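Local coordinates for protein DraIII (Deinococcus radiophilus, PDB 4L0K) that probably cleaves double-stranded DNA at a specific recognition sequence as a type II restriction endonuclease of the His-Me finger nuclease clan, at residues Phe35-Ser40 and Val118-Thr123; Met74-Ala79 and Arg106-Asp111; Leu122-Tyr127 and Glu145-Met150; Gly153-Glu158 and Val194-Arg199. All coordinates share one frame; numbering follows the deposited sequence.

Helix 112-126 carries segments of contacts 1 and 3. These share Leu122 and Thr123 on it, their centres about 9 Å apart, and meet where Arg120 and Lys121 pack against Phe146 and Phe147. Contact 4 touches both: Leu122 and Leu125 pack on strand 194-198, Thr155 reaches back to Leu125, and the centres of contacts 3 and 4 lie about 13 Å apart. Contact 2 stands off, its nearest atoms about 6 Å from contact 1, and shapes the link between helix 99-107 and the N-cap of helix 112-126. Contact 4 is the one built on the hairpin of strands 179-183 and 194-198 which, with helix 199-205, is consistent with the nuclease motif of the His-Me finger clan.

Contact 1: residues Phe35-Ser40 and Val118-Thr123; sequences FPFLVS and VARKLT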
loop_
_atom_site.group_PDB
_atom_site.type_symbol
_atom_site.label_atom_id
_atom_site.label_comp_id
_atom_site.label_asym_id
_atom_site.label_seq_id
_atom_site.Cartn_x
_atom_site.Cartn_y
_atom_site.Cartn_z
ATOM N N PHE A 35 -9.140 -4.062 -30.684
ATOM C CA PHE A 35 -9.468 -2.866 -29.902
ATOM C C PHE A 35 -9.917 -1.667 -30.743
ATOM O O PHE A 35 -9.272 -0.615 -30.696
ATOM C CB PHE A 35 -8.277 -2.455 -29.016
ATOM C CG PHE A 35 -7.868 -3.506 -28.009
ATOM C CD1 PHE A 35 -8.651 -3.758 -26.886
ATOM C CD2 PHE A 35 -6.697 -4.237 -28.182
ATOM C CE1 PHE A 35 -8.278 -4.734 -25.962
ATOM C CE2 PHE A 35 -6.313 -5.215 -27.271
ATOM C CZ PHE A 35 -7.104 -5.463 -26.156
ATOM N N PRO A 36 -11.028 -1.812 -31.503
ATOM C CA PRO A 36 -11.492 -0.742 -32.404
ATOM C C PRO A 36 -11.854 0.549 -31.663
ATOM O O PRO A 36 -11.467 1.645 -32.084
ATOM C CB PRO A 36 -12.736 -1.350 -33.065
ATOM C CG PRO A 36 -13.175 -2.461 -32.146
ATOM C CD PRO A 36 -11.902 -3.001 -31.567
ATOM N N PHE A 37 -12.559 0.402 -30.546
ATOM C CA PHE A 37 -12.941 1.521 -29.678
ATOM C C PHE A 37 -11.762 2.306 -29.089
ATOM O O PHE A 37 -11.957 3.360 -28.490
ATOM C CB PHE A 37 -13.859 1.017 -28.560
ATOM C CG PHE A 37 -13.285 -0.135 -27.780
ATOM C CD1 PHE A 37 -13.358 -1.433 -28.272
ATOM C CD2 PHE A 37 -12.660 0.078 -26.557
ATOM C CE1 PHE A 37 -12.820 -2.492 -27.565
ATOM C CE2 PHE A 37 -12.119 -0.982 -25.851
ATOM C CZ PHE A 37 -12.206 -2.264 -26.351
ATOM N N LEU A 38 -10.542 1.800 -29.256
ATOM C CA LEU A 38 -9.359 2.529 -28.803
ATOM C C LEU A 38 -8.581 3.246 -29.914
ATOM O O LEU A 38 -7.634 3.997 -29.620
ATOM C CB LEU A 38 -8.430 1.622 -28.002
ATOM C CG LEU A 38 -8.847 1.458 -26.532
ATOM C CD1 LEU A 38 -8.084 0.344 -25.879
ATOM C CD2 LEU A 38 -8.646 2.763 -25.787
ATOM N N VAL A 39 -8.994 3.058 -31.172
ATOM C CA VAL A 39 -8.206 3.610 -32.280
ATOM C C VAL A 39 -7.975 5.120 -32.131
ATOM O O VAL A 39 -6.834 5.572 -32.033
ATOM C CB VAL A 39 -8.786 3.243 -33.686
ATOM C CG1 VAL A 39 -8.067 4.014 -34.779
ATOM C CG2 VAL A 39 -8.668 1.743 -33.941
ATOM N N SER A 40 -9.054 5.889 -32.053
ATOM C CA SER A 40 -8.940 7.334 -31.839
ATOM C C SER A 40 -8.110 7.671 -30.603
ATOM O O SER A 40 -7.248 8.564 -30.657
ATOM C CB SER A 40 -10.315 7.983 -31.735
ATOM O OG SER A 40 -11.065 7.757 -32.913
ATOM N N VAL A 118 -13.689 -4.958 -19.564
ATOM C CA VAL A 118 -12.979 -3.979 -18.744
ATOM C C VAL A 118 -12.311 -2.897 -19.602
ATOM O O VAL A 118 -12.475 -1.697 -19.326
ATOM C CB VAL A 118 -11.930 -4.671 -17.826
ATOM C CG1 VAL A 118 -10.884 -3.669 -17.311
ATOM C CG2 VAL A 118 -12.627 -5.423 -16.664
ATOM N N ALA A 119 -11.567 -3.314 -20.637
ATOM C CA ALA A 119 -11.016 -2.349 -21.598
ATOM C C ALA A 119 -12.096 -1.392 -22.156
ATOM O O ALA A 119 -11.881 -0.164 -22.263
ATOM C CB ALA A 119 -10.293 -3.068 -22.734
ATOM N N ARG A 120 -13.256 -1.950 -22.496
ATOM C CA ARG A 120 -14.320 -1.116 -23.068
ATOM C C ARG A 120 -14.846 -0.096 -22.043
ATOM O O ARG A 120 -15.061 1.081 -22.355
ATOM C CB ARG A 120 -15.464 -1.980 -23.600
ATOM C CG ARG A 120 -15.488 -2.167 -25.114
ATOM C CD ARG A 120 -16.736 -2.950 -25.540
ATOM N NE ARG A 120 -16.768 -4.271 -24.918
ATOM C CZ ARG A 120 -16.503 -5.405 -25.559
ATOM N NH1 ARG A 120 -16.199 -5.388 -26.855
ATOM N NH2 ARG A 120 -16.548 -6.558 -24.908
ATOM N N LYS A 121 -15.021 -0.562 -20.811
ATOM C CA LYS A 121 -15.563 0.264 -19.742
ATOM C C LYS A 121 -14.650 1.435 -19.473
ATOM O O LYS A 121 -15.088 2.571 -19.382
ATOM C CB LYS A 121 -15.710 -0.558 -18.466
ATOM C CG LYS A 121 -16.150 0.265 -17.270
ATOM C CD LYS A 121 -17.542 0.867 -17.465
ATOM C CE LYS A 121 -17.952 1.673 -16.245
ATOM N NZ LYS A 121 -17.947 0.843 -15.001
ATOM N N LEU A 122 -13.367 1.128 -19.353
ATOM C CA LEU A 122 -12.346 2.108 -19.047
ATOM C C LEU A 122 -12.204 3.147 -20.160
ATOM O O LEU A 122 -11.952 4.326 -19.878
ATOM C CB LEU A 122 -11.021 1.382 -18.810
ATOM C CG LEU A 122 -10.546 1.189 -17.374
ATOM C CD1 LEU A 122 -11.652 1.378 -16.345
ATOM C CD2 LEU A 122 -9.879 -0.155 -17.210
ATOM N N THR A 123 -12.357 2.722 -21.417
ATOM C CA THR A 123 -12.377 3.691 -22.523
ATOM C C THR A 123 -13.592 4.628 -22.426
ATOM O O THR A 123 -13.514 5.857 -22.684
ATOM C CB THR A 123 -12.408 2.987 -23.901
ATOM O OG1 THR A 123 -11.391 1.980 -23.945
ATOM C CG2 THR A 123 -12.179 3.996 -25.017
#
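Phe37 lays its ring flat against the aliphatic stem of Arg120, the two side chains crossing at about a right angle. Arg120 CG sits 3.5 Å from the centroid of the Phe37 ring and 11° off its normal, a CH-pi contact over the middle of the face. The ring reaches the helix because CG takes the crowded position between backbone N and carbonyl carbon (chi1 54°). Its rim then meets polar atoms near the ring plane, with Phe37 CD2 3.5 Å from Thr123 OG1 and Phe37 CE2 3.7 Å from Ala119 O. These two oxygens are already paired: Thr123 OG1 donates to Ala119 O at 2.8 Å, one turn back in helix 112-126, and the same carbonyl also receives Thr123 N. Segment 35-40 folds as a turn running into helix 39-44, and its apolar side chains pack that turn onto helix 112-126. Leu38 crosses Thr123 obliquely, its CD2 3.4 Å from Thr123 OG1, while Ala119 CB lies 4.2 Å from both Phe35 CE1 and Phe37 CZ. Beyond the ring, the bent Arg120 chain carries its guanidinium to a salt bridge with Asp117, hydrogen bonds with Gln23 and Tyr142, and a cation-pi contact with Phe146.

Contact 2: residues Met74-Ala79 and Arg106-Asp111; sequences MPRYVA and REKAAD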
loop_
_atom_site.group_PDB
_atom_site.type_symbol
_atom_site.label_atom_id
_atom_site.label_comp_id
_atom_site.label_asym_id
_atom_site.label_seq_id
_atom_site.Cartn_x
_atom_site.Cartn_y
_atom_site.Cartn_z
ATOM N N MET A 74 2.371 -11.258 -17.484
ATOM C CA MET A 74 1.512 -12.151 -18.269
ATOM C C MET A 74 0.042 -11.694 -18.314
ATOM O O MET A 74 -0.428 -11.005 -17.400
ATOM C CB MET A 74 1.582 -13.570 -17.711
ATOM C CG MET A 74 0.491 -13.884 -16.722
ATOM S SD MET A 74 0.525 -15.591 -16.183
ATOM C CE MET A 74 1.939 -15.535 -15.075
ATOM N N PRO A 75 -0.682 -12.074 -19.383
ATOM C CA PRO A 75 -2.114 -11.757 -19.518
ATOM C C PRO A 75 -2.971 -12.434 -18.435
ATOM O O PRO A 75 -2.663 -13.550 -18.005
ATOM C CB PRO A 75 -2.481 -12.325 -20.900
ATOM C CG PRO A 75 -1.174 -12.436 -21.638
ATOM C CD PRO A 75 -0.163 -12.781 -20.566
ATOM N N ARG A 76 -4.037 -11.764 -18.005
ATOM C CA ARG A 76 -4.927 -12.317 -16.986
ATOM C C ARG A 76 -5.654 -13.557 -17.508
ATOM O O ARG A 76 -6.040 -14.425 -16.735
ATOM C CB ARG A 76 -5.948 -11.264 -16.535
ATOM C CG ARG A 76 -5.346 -10.066 -15.795
ATOM C CD ARG A 76 -6.378 -8.958 -15.657
ATOM N NE ARG A 76 -6.049 -7.968 -14.628
ATOM C CZ ARG A 76 -6.495 -8.008 -13.374
ATOM N NH1 ARG A 76 -7.285 -8.994 -12.971
ATOM N NH2 ARG A 76 -6.152 -7.058 -12.522
ATOM N N TYR A 77 -5.849 -13.626 -18.818
ATOM C CA TYR A 77 -6.491 -14.790 -19.427
ATOM C C TYR A 77 -5.492 -15.907 -19.746
ATOM O O TYR A 77 -5.843 -16.904 -20.371
ATOM C CB TYR A 77 -7.324 -14.402 -20.655
ATOM C CG TYR A 77 -6.618 -13.514 -21.659
ATOM C CD1 TYR A 77 -5.664 -14.035 -22.536
ATOM C CD2 TYR A 77 -6.929 -12.159 -21.753
ATOM C CE1 TYR A 77 -5.029 -13.222 -23.475
ATOM C CE2 TYR A 77 -6.304 -11.339 -22.683
ATOM C CZ TYR A 77 -5.353 -11.874 -23.547
ATOM O OH TYR A 77 -4.728 -11.060 -24.471
ATOM N N VAL A 78 -4.254 -15.722 -19.296
ATOM C CA VAL A 78 -3.257 -16.782 -19.265
ATOM C C VAL A 78 -3.072 -17.212 -17.804
ATOM O O VAL A 78 -2.863 -18.393 -17.506
ATOM C CB VAL A 78 -1.898 -16.306 -19.863
ATOM C CG1 VAL A 78 -0.739 -17.167 -19.350
ATOM C CG2 VAL A 78 -1.944 -16.300 -21.393
ATOM N N ALA A 79 -3.186 -16.245 -16.894
ATOM C CA ALA A 79 -3.053 -16.496 -15.455
ATOM C C ALA A 79 -4.222 -17.310 -14.892
ATOM O O ALA A 79 -4.179 -17.748 -13.747
ATOM C CB ALA A 79 -2.920 -15.187 -14.701
ATOM N N ARG A 106 -2.737 -16.375 -9.614
ATOM C CA ARG A 106 -4.136 -16.803 -9.628
ATOM C C ARG A 106 -5.081 -15.692 -9.174
ATOM O O ARG A 106 -6.225 -15.611 -9.624
ATOM C CB ARG A 106 -4.342 -18.036 -8.751
ATOM C CG ARG A 106 -3.554 -19.271 -9.217
ATOM C CD ARG A 106 -3.437 -19.367 -10.738
ATOM N NE ARG A 106 -2.968 -20.687 -11.160
ATOM C CZ ARG A 106 -2.921 -21.074 -12.429
ATOM N NH1 ARG A 106 -3.296 -20.240 -13.386
ATOM N NH2 ARG A 106 -2.501 -22.283 -12.748
ATOM N N GLU A 107 -4.590 -14.844 -8.279
ATOM C CA GLU A 107 -5.375 -13.752 -7.723
ATOM C C GLU A 107 -5.758 -12.805 -8.830
ATOM O O GLU A 107 -6.834 -12.218 -8.795
ATOM C CB GLU A 107 -4.561 -12.995 -6.679
ATOM C CG GLU A 107 -5.289 -12.712 -5.402
ATOM C CD GLU A 107 -4.409 -11.979 -4.423
ATOM O OE1 GLU A 107 -4.496 -10.733 -4.372
ATOM O OE2 GLU A 107 -3.622 -12.646 -3.716
ATOM N N LYS A 108 -4.874 -12.664 -9.816
ATOM C CA LYS A 108 -5.164 -11.769 -10.944
ATOM C C LYS A 108 -5.897 -12.378 -12.163
ATOM O O LYS A 108 -6.063 -11.701 -13.191
ATOM C CB LYS A 108 -3.880 -11.063 -11.409
ATOM C CG LYS A 108 -3.333 -10.026 -10.421
ATOM C CD LYS A 108 -4.366 -8.942 -10.123
ATOM C CE LYS A 108 -3.715 -7.671 -9.588
ATOM N NZ LYS A 108 -3.205 -6.793 -10.685
ATOM N N ALA A 109 -6.354 -13.625 -12.060
ATOM C CA ALA A 109 -6.947 -14.312 -13.228
ATOM C C ALA A 109 -8.309 -13.765 -13.652
ATOM O O ALA A 109 -9.115 -13.378 -12.819
ATOM C CB ALA A 109 -7.044 -15.819 -12.983
ATOM N N ALA A 110 -8.552 -13.754 -14.955
ATOM C CA ALA A 110 -9.838 -13.345 -15.517
ATOM C C ALA A 110 -9.924 -13.922 -16.919
ATOM O O ALA A 110 -8.906 -14.035 -17.596
ATOM C CB ALA A 110 -9.940 -11.831 -15.574
ATOM N N ASP A 111 -11.126 -14.284 -17.360
ATOM C CA ASP A 111 -11.304 -14.807 -18.718
ATOM C C ASP A 111 -11.084 -13.702 -19.758
ATOM O O ASP A 111 -11.040 -12.521 -19.415
ATOM C CB ASP A 111 -12.675 -15.486 -18.892
ATOM C CG ASP A 111 -13.826 -14.519 -18.730
ATOM O OD1 ASP A 111 -14.269 -14.306 -17.575
ATOM O OD2 ASP A 111 -14.289 -13.963 -19.751
#
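The two backbones run closest at Arg76 and Ala109, whose CA atoms are 4.7 Å apart. Ala110 N donates to Arg76 O across 3.2 Å along a nearly straight N-H line (170°), though the donor stands well above the carbonyl plane. Next to it, Tyr77 CA makes a CA-H...O contact of 3.1 Å with Ala110 O. Segment 74-79 is curled into a turn in which Pro75 O accepts from both Val78 N and Ala79 N. Opposite it, segment 106-111 is an interhelical connection: Lys108 leaves helix 99-107, and Asp111 is the N-cap of helix 112-126, its side chain also bonded to Ser114. Arg106, bent at chi2, swings its tip back so that NH1 donates to Ala79 O at 2.7 Å, with that oxygen in the guanidinium plane. The same NH1 bonds to Leu81 O, and NH2 forms a salt bridge with Asp83, so several partners fix the group's rotation. Arg76 instead extends obliquely across Lys108, whose CB lies over the rim of one guanidinium face. Arg76 NH1 comes 3.0 Å from Lys108 O. Arg76 NH2 and Lys108 NZ lie 3.5 Å apart; their like charges would probably repel, perhaps partly offset by Lys108 NZ bonding to Thr59 O.

Contact 3: residues Leu122-Tyr127 and Glu145-Met150; sequences LTWLAY and EFFGPM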
loop_
_atom_site.group_PDB
_atom_site.type_symbol
_atom_site.label_atom_id
_atom_site.label_comp_id
_atom_site.label_asym_id
_atom_site.label_seq_id
_atom_site.Cartn_x
_atom_site.Cartn_y
_atom_site.Cartn_z
ATOM N N LEU A 122 -13.367 1.128 -19.353
ATOM C CA LEU A 122 -12.346 2.108 -19.047
ATOM C C LEU A 122 -12.204 3.147 -20.160
ATOM O O LEU A 122 -11.952 4.326 -19.878
ATOM C CB LEU A 122 -11.021 1.382 -18.810
ATOM C CG LEU A 122 -10.546 1.189 -17.374
ATOM C CD1 LEU A 122 -11.652 1.378 -16.345
ATOM C CD2 LEU A 122 -9.879 -0.155 -17.210
ATOM N N THR A 123 -12.357 2.722 -21.417
ATOM C CA THR A 123 -12.377 3.691 -22.523
ATOM C C THR A 123 -13.592 4.628 -22.426
ATOM O O THR A 123 -13.514 5.857 -22.684
ATOM C CB THR A 123 -12.408 2.987 -23.901
ATOM O OG1 THR A 123 -11.391 1.980 -23.945
ATOM C CG2 THR A 123 -12.179 3.996 -25.017
ATOM N N TRP A 124 -14.721 4.033 -22.071
ATOM C CA TRP A 124 -15.953 4.795 -21.905
ATOM C C TRP A 124 -15.797 5.848 -20.788
ATOM O O TRP A 124 -16.204 7.005 -20.949
ATOM C CB TRP A 124 -17.114 3.837 -21.630
ATOM C CG TRP A 124 -18.462 4.485 -21.409
ATOM C CD1 TRP A 124 -19.326 4.943 -22.370
ATOM C CD2 TRP A 124 -19.116 4.701 -20.146
ATOM N NE1 TRP A 124 -20.462 5.441 -21.786
ATOM C CE2 TRP A 124 -20.364 5.307 -20.426
ATOM C CE3 TRP A 124 -18.762 4.453 -18.811
ATOM C CZ2 TRP A 124 -21.263 5.683 -19.410
ATOM C CZ3 TRP A 124 -19.661 4.812 -17.797
ATOM C CH2 TRP A 124 -20.901 5.422 -18.109
ATOM N N LEU A 125 -15.186 5.446 -19.672
ATOM C CA LEU A 125 -14.947 6.365 -18.555
ATOM C C LEU A 125 -14.018 7.458 -19.030
ATOM O O LEU A 125 -14.203 8.632 -18.689
ATOM C CB LEU A 125 -14.262 5.651 -17.382
ATOM C CG LEU A 125 -15.031 5.186 -16.150
ATOM C CD1 LEU A 125 -16.529 5.457 -16.264
ATOM C CD2 LEU A 125 -14.715 3.711 -15.858
ATOM N N ALA A 126 -13.005 7.062 -19.805
ATOM C CA ALA A 126 -11.939 7.997 -20.189
ATOM C C ALA A 126 -12.478 9.148 -21.045
ATOM O O ALA A 126 -12.086 10.304 -20.868
ATOM C CB ALA A 126 -10.786 7.276 -20.889
ATOM N N TYR A 127 -13.393 8.835 -21.956
ATOM C CA TYR A 127 -13.979 9.899 -22.778
ATOM C C TYR A 127 -14.882 10.873 -21.989
ATOM O O TYR A 127 -15.338 11.878 -22.525
ATOM C CB TYR A 127 -14.698 9.312 -24.010
ATOM C CG TYR A 127 -13.735 9.005 -25.128
ATOM C CD1 TYR A 127 -13.075 10.034 -25.787
ATOM C CD2 TYR A 127 -13.470 7.694 -25.521
ATOM C CE1 TYR A 127 -12.175 9.776 -26.808
ATOM C CE2 TYR A 127 -12.565 7.424 -26.560
ATOM C CZ TYR A 127 -11.918 8.474 -27.191
ATOM O OH TYR A 127 -11.001 8.257 -28.208
ATOM N N GLU A 145 -23.524 2.254 -26.667
ATOM C CA GLU A 145 -24.384 1.088 -26.816
ATOM C C GLU A 145 -24.181 0.117 -25.655
ATOM O O GLU A 145 -25.124 -0.536 -25.206
ATOM C CB GLU A 145 -24.101 0.391 -28.140
ATOM C CG GLU A 145 -24.683 -0.996 -28.231
ATOM C CD GLU A 145 -25.610 -1.161 -29.414
ATOM O OE1 GLU A 145 -25.967 -0.135 -30.034
ATOM O OE2 GLU A 145 -25.979 -2.314 -29.720
ATOM N N PHE A 146 -22.945 0.030 -25.165
ATOM C CA PHE A 146 -22.631 -0.875 -24.070
ATOM C C PHE A 146 -22.989 -0.302 -22.706
ATOM O O PHE A 146 -23.528 -1.013 -21.852
ATOM C CB PHE A 146 -21.145 -1.222 -24.068
ATOM C CG PHE A 146 -20.757 -2.272 -25.067
ATOM C CD1 PHE A 146 -20.303 -1.912 -26.323
ATOM C CD2 PHE A 146 -20.827 -3.615 -24.743
ATOM C CE1 PHE A 146 -19.930 -2.869 -27.234
ATOM C CE2 PHE A 146 -20.457 -4.579 -25.659
ATOM C CZ PHE A 146 -20.008 -4.204 -26.906
ATOM N N PHE A 147 -22.682 0.976 -22.495
ATOM C CA PHE A 147 -22.731 1.534 -21.130
ATOM C C PHE A 147 -23.673 2.714 -20.895
ATOM O O PHE A 147 -23.820 3.180 -19.770
ATOM C CB PHE A 147 -21.326 1.930 -20.674
ATOM C CG PHE A 147 -20.323 0.833 -20.822
ATOM C CD1 PHE A 147 -19.247 0.969 -21.690
ATOM C CD2 PHE A 147 -20.473 -0.346 -20.120
ATOM C CE1 PHE A 147 -18.319 -0.056 -21.829
ATOM C CE2 PHE A 147 -19.545 -1.378 -20.259
ATOM C CZ PHE A 147 -18.471 -1.227 -21.111
ATOM N N GLY A 148 -24.300 3.206 -21.953
ATOM C CA GLY A 148 -25.181 4.342 -21.812
ATOM C C GLY A 148 -24.536 5.628 -22.286
ATOM O O GLY A 148 -23.346 5.671 -22.602
ATOM N N PRO A 149 -25.337 6.692 -22.350
ATOM C CA PRO A 149 -24.890 8.012 -22.797
ATOM C C PRO A 149 -23.641 8.523 -22.078
ATOM O O PRO A 149 -23.551 8.500 -20.848
ATOM C CB PRO A 149 -26.096 8.913 -22.482
ATOM C CG PRO A 149 -26.998 8.086 -21.614
ATOM C CD PRO A 149 -26.769 6.684 -22.015
ATOM N N MET A 150 -22.680 8.986 -22.868
ATOM C CA MET A 150 -21.539 9.685 -22.323
ATOM C C MET A 150 -21.997 11.018 -21.760
ATOM O O MET A 150 -22.714 11.776 -22.419
ATOM C CB MET A 150 -20.476 9.898 -23.395
ATOM C CG MET A 150 -19.675 8.637 -23.708
ATOM S SD MET A 150 -18.419 8.952 -24.953
ATOM C CE MET A 150 -17.627 7.344 -25.079
#
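One face of the Trp124 indole is covered by Phe147 CB, which stands 3.6 Å from the centroid of the five-membered ring and 13° off its normal, a CH-pi contact. The Phe147 ring itself is turned obliquely to the indole, planes at 52°, so that Phe147 CD1 lies 3.6 Å from Trp124 CB; Phe146 CB covers one face of that phenyl. At the indole edge, NE1 donates to Gly148 O at 3.0 Å with an N-H...O angle of 144°, the oxygen tilted somewhat from the ring plane. Trp124 CG is anti to the backbone N, which sends the indole outward from helix 112-126 to the end of helix 137-147. There Gly148 breaks the helix with positive phi, a conformation in which a side chain would collide with Pro149, and its carbonyl faces the indole N-H. Met150, extended beyond CG, slides past the indole in the opposite direction, its CG 3.8 Å from Trp124 NE1 and its methyl CE 3.7 Å from Tyr127 CB. An alanine in place of Trp124 would remove the indole and its N-H, and would probably loosen the packing on Phe147 and Met150 and leave Gly148 O without this donor. Leu143, one turn earlier on helix 137-147, touches both Trp124 and Met150. Tyr127 reaches across to Ser40 and Leu41 of helix 39-44, while Leu122 and Leu125 pack on Phe196 of strand 194-198.

Contact 4: residues Gly153-Glu158 and Val194-Arg199; sequences GSTNCE and VGFAHR
Glu158 N donates to Phe196 O at 2.9 Å, nearly along the C=O axis, and Cys157 CA makes a CA-H...O contact with the same oxygen. Beside this bond Cys157 SG, set anti to the backbone N, lies 3.3 Å from His198 ND1, oblique to the imidazole, and 4.0 Å from Ala197 CB. The Glu158 chain, bent at chi2, folds back over Gly195, where any side chain would strike OE2. Two waters extend the grip: water 1 accepts from Phe196 N at 2.8 Å and lies 2.8 Å from Glu158 OE2, while water 2 donates to Glu158 OE2 and, at 3.1 Å, to Val194 O. An alanine in place of His198 would take away the imidazole and would probably leave the Cys157 sulfur less tightly packed. Further out, Cys157 is disulfide-bonded to Cys160 and touches Cys201; the Cys-X-X-Cys and His-X-X-Cys spacing is consistent with a metal-binding cluster, as in some relatives. Thr155 CG2 meets the edge of the Phe196 ring, and Thr155 OG1 is held by Leu125 O. Strand 194-198 pairs with strand 179-183, packs Val194 and Phe196 on helix 112-126, and passes through His198, the N-cap, into helix 199-205, as in a His-Me finger.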
loop_
_atom_site.group_PDB
_atom_site.type_symbol
_atom_site.label_atom_id
_atom_site.label_comp_id
_atom_site.label_asym_id
_atom_site.label_seq_id
_atom_site.Cartn_x
_atom_site.Cartn_y
_atom_site.Cartn_z
ATOM N N GLY A 153 -17.416 15.075 -18.350
ATOM C CA GLY A 153 -16.909 15.443 -17.032
ATOM C C GLY A 153 -17.499 14.658 -15.863
ATOM O O GLY A 153 -17.296 15.022 -14.709
ATOM N N SER A 154 -18.218 13.577 -16.151
ATOM C CA SER A 154 -18.845 12.791 -15.093
ATOM C C SER A 154 -17.893 11.806 -14.427
ATOM O O SER A 154 -18.200 11.286 -13.357
ATOM C CB SER A 154 -20.043 12.006 -15.638
ATOM O OG SER A 154 -19.660 11.172 -16.725
ATOM N N THR A 155 -16.753 11.537 -15.059
ATOM C CA THR A 155 -15.844 10.520 -14.544
ATOM C C THR A 155 -15.177 10.959 -13.247
ATOM O O THR A 155 -14.413 11.926 -13.236
ATOM C CB THR A 155 -14.802 10.105 -15.598
ATOM O OG1 THR A 155 -15.481 9.410 -16.650
ATOM C CG2 THR A 155 -13.754 9.153 -14.993
ATOM N N ASN A 156 -15.494 10.256 -12.153
ATOM C CA ASN A 156 -14.899 10.549 -10.840
ATOM C C ASN A 156 -14.031 9.404 -10.273
ATOM O O ASN A 156 -14.203 8.241 -10.653
ATOM C CB ASN A 156 -15.990 10.861 -9.807
ATOM C CG ASN A 156 -16.933 11.940 -10.258
ATOM O OD1 ASN A 156 -16.530 12.890 -10.920
ATOM N ND2 ASN A 156 -18.214 11.799 -9.903
ATOM N N CYS A 157 -13.129 9.738 -9.348
ATOM C CA CYS A 157 -12.509 8.736 -8.482
ATOM C C CYS A 157 -13.615 7.857 -7.905
ATOM O O CYS A 157 -14.591 8.372 -7.360
ATOM C CB CYS A 157 -11.711 9.421 -7.354
ATOM S SG CYS A 157 -10.783 8.323 -6.161
ATOM N N GLU A 158 -13.480 6.535 -8.038
ATOM C CA GLU A 158 -14.491 5.603 -7.523
ATOM C C GLU A 158 -14.571 5.612 -6.004
ATOM O O GLU A 158 -15.627 5.296 -5.451
ATOM C CB GLU A 158 -14.243 4.168 -8.007
ATOM C CG GLU A 158 -14.351 4.008 -9.492
ATOM C CD GLU A 158 -15.775 4.159 -9.994
ATOM O OE1 GLU A 158 -16.713 3.921 -9.199
ATOM O OE2 GLU A 158 -15.948 4.505 -11.183
ATOM N N VAL A 194 -15.274 -1.998 -12.483
ATOM C CA VAL A 194 -14.042 -1.206 -12.628
ATOM C C VAL A 194 -14.244 0.278 -12.866
ATOM O O VAL A 194 -15.297 0.705 -13.340
ATOM C CB VAL A 194 -13.074 -1.759 -13.701
ATOM C CG1 VAL A 194 -12.528 -3.108 -13.257
ATOM C CG2 VAL A 194 -13.761 -1.828 -15.083
ATOM N N GLY A 195 -13.217 1.053 -12.530
ATOM C CA GLY A 195 -13.227 2.469 -12.846
ATOM C C GLY A 195 -11.865 3.090 -12.643
ATOM O O GLY A 195 -10.872 2.392 -12.672
ATOM N N PHE A 196 -11.814 4.395 -12.415
ATOM C CA PHE A 196 -10.548 5.043 -12.100
ATOM C C PHE A 196 -10.536 5.571 -10.664
ATOM O O PHE A 196 -11.596 5.919 -10.094
ATOM C CB PHE A 196 -10.260 6.176 -13.093
ATOM C CG PHE A 196 -10.116 5.713 -14.529
ATOM C CD1 PHE A 196 -9.234 4.710 -14.864
ATOM C CD2 PHE A 196 -10.866 6.300 -15.530
ATOM C CE1 PHE A 196 -9.103 4.286 -16.173
ATOM C CE2 PHE A 196 -10.747 5.888 -16.859
ATOM C CZ PHE A 196 -9.862 4.867 -17.173
ATOM N N ALA A 197 -9.338 5.614 -10.078
ATOM C CA ALA A 197 -9.153 6.137 -8.717
ATOM C C ALA A 197 -7.804 6.826 -8.577
ATOM O O ALA A 197 -6.826 6.404 -9.197
ATOM C CB ALA A 197 -9.257 5.022 -7.704
ATOM N N HIS A 198 -7.750 7.888 -7.771
ATOM C CA HIS A 198 -6.468 8.410 -7.307
ATOM C C HIS A 198 -5.644 7.289 -6.706
ATOM O O HIS A 198 -6.188 6.398 -6.040
ATOM C CB HIS A 198 -6.655 9.449 -6.200
ATOM C CG HIS A 198 -7.378 10.670 -6.640
ATOM N ND1 HIS A 198 -8.697 10.898 -6.327
ATOM C CD2 HIS A 198 -6.974 11.720 -7.396
ATOM C CE1 HIS A 198 -9.073 12.049 -6.863
ATOM N NE2 HIS A 198 -8.049 12.564 -7.518
ATOM N N ARG A 199 -4.337 7.356 -6.927
ATOM C CA ARG A 199 -3.392 6.434 -6.309
ATOM C C ARG A 199 -3.655 6.334 -4.809
ATOM O O ARG A 199 -3.869 5.240 -4.283
ATOM C CB ARG A 199 -1.972 6.919 -6.562
ATOM C CG ARG A 199 -0.934 6.311 -5.652
ATOM C CD ARG A 199 -0.297 5.099 -6.268
ATOM N NE ARG A 199 0.518 4.391 -5.283
ATOM C CZ ARG A 199 0.843 3.102 -5.354
ATOM N NH1 ARG A 199 1.587 2.562 -4.398
ATOM N NH2 ARG A 199 0.422 2.354 -6.373
HETATM O O HOH W 1 -14.076 6.041 -12.532
HETATM O O HOH W 2 -17.566 2.759 -12.738
#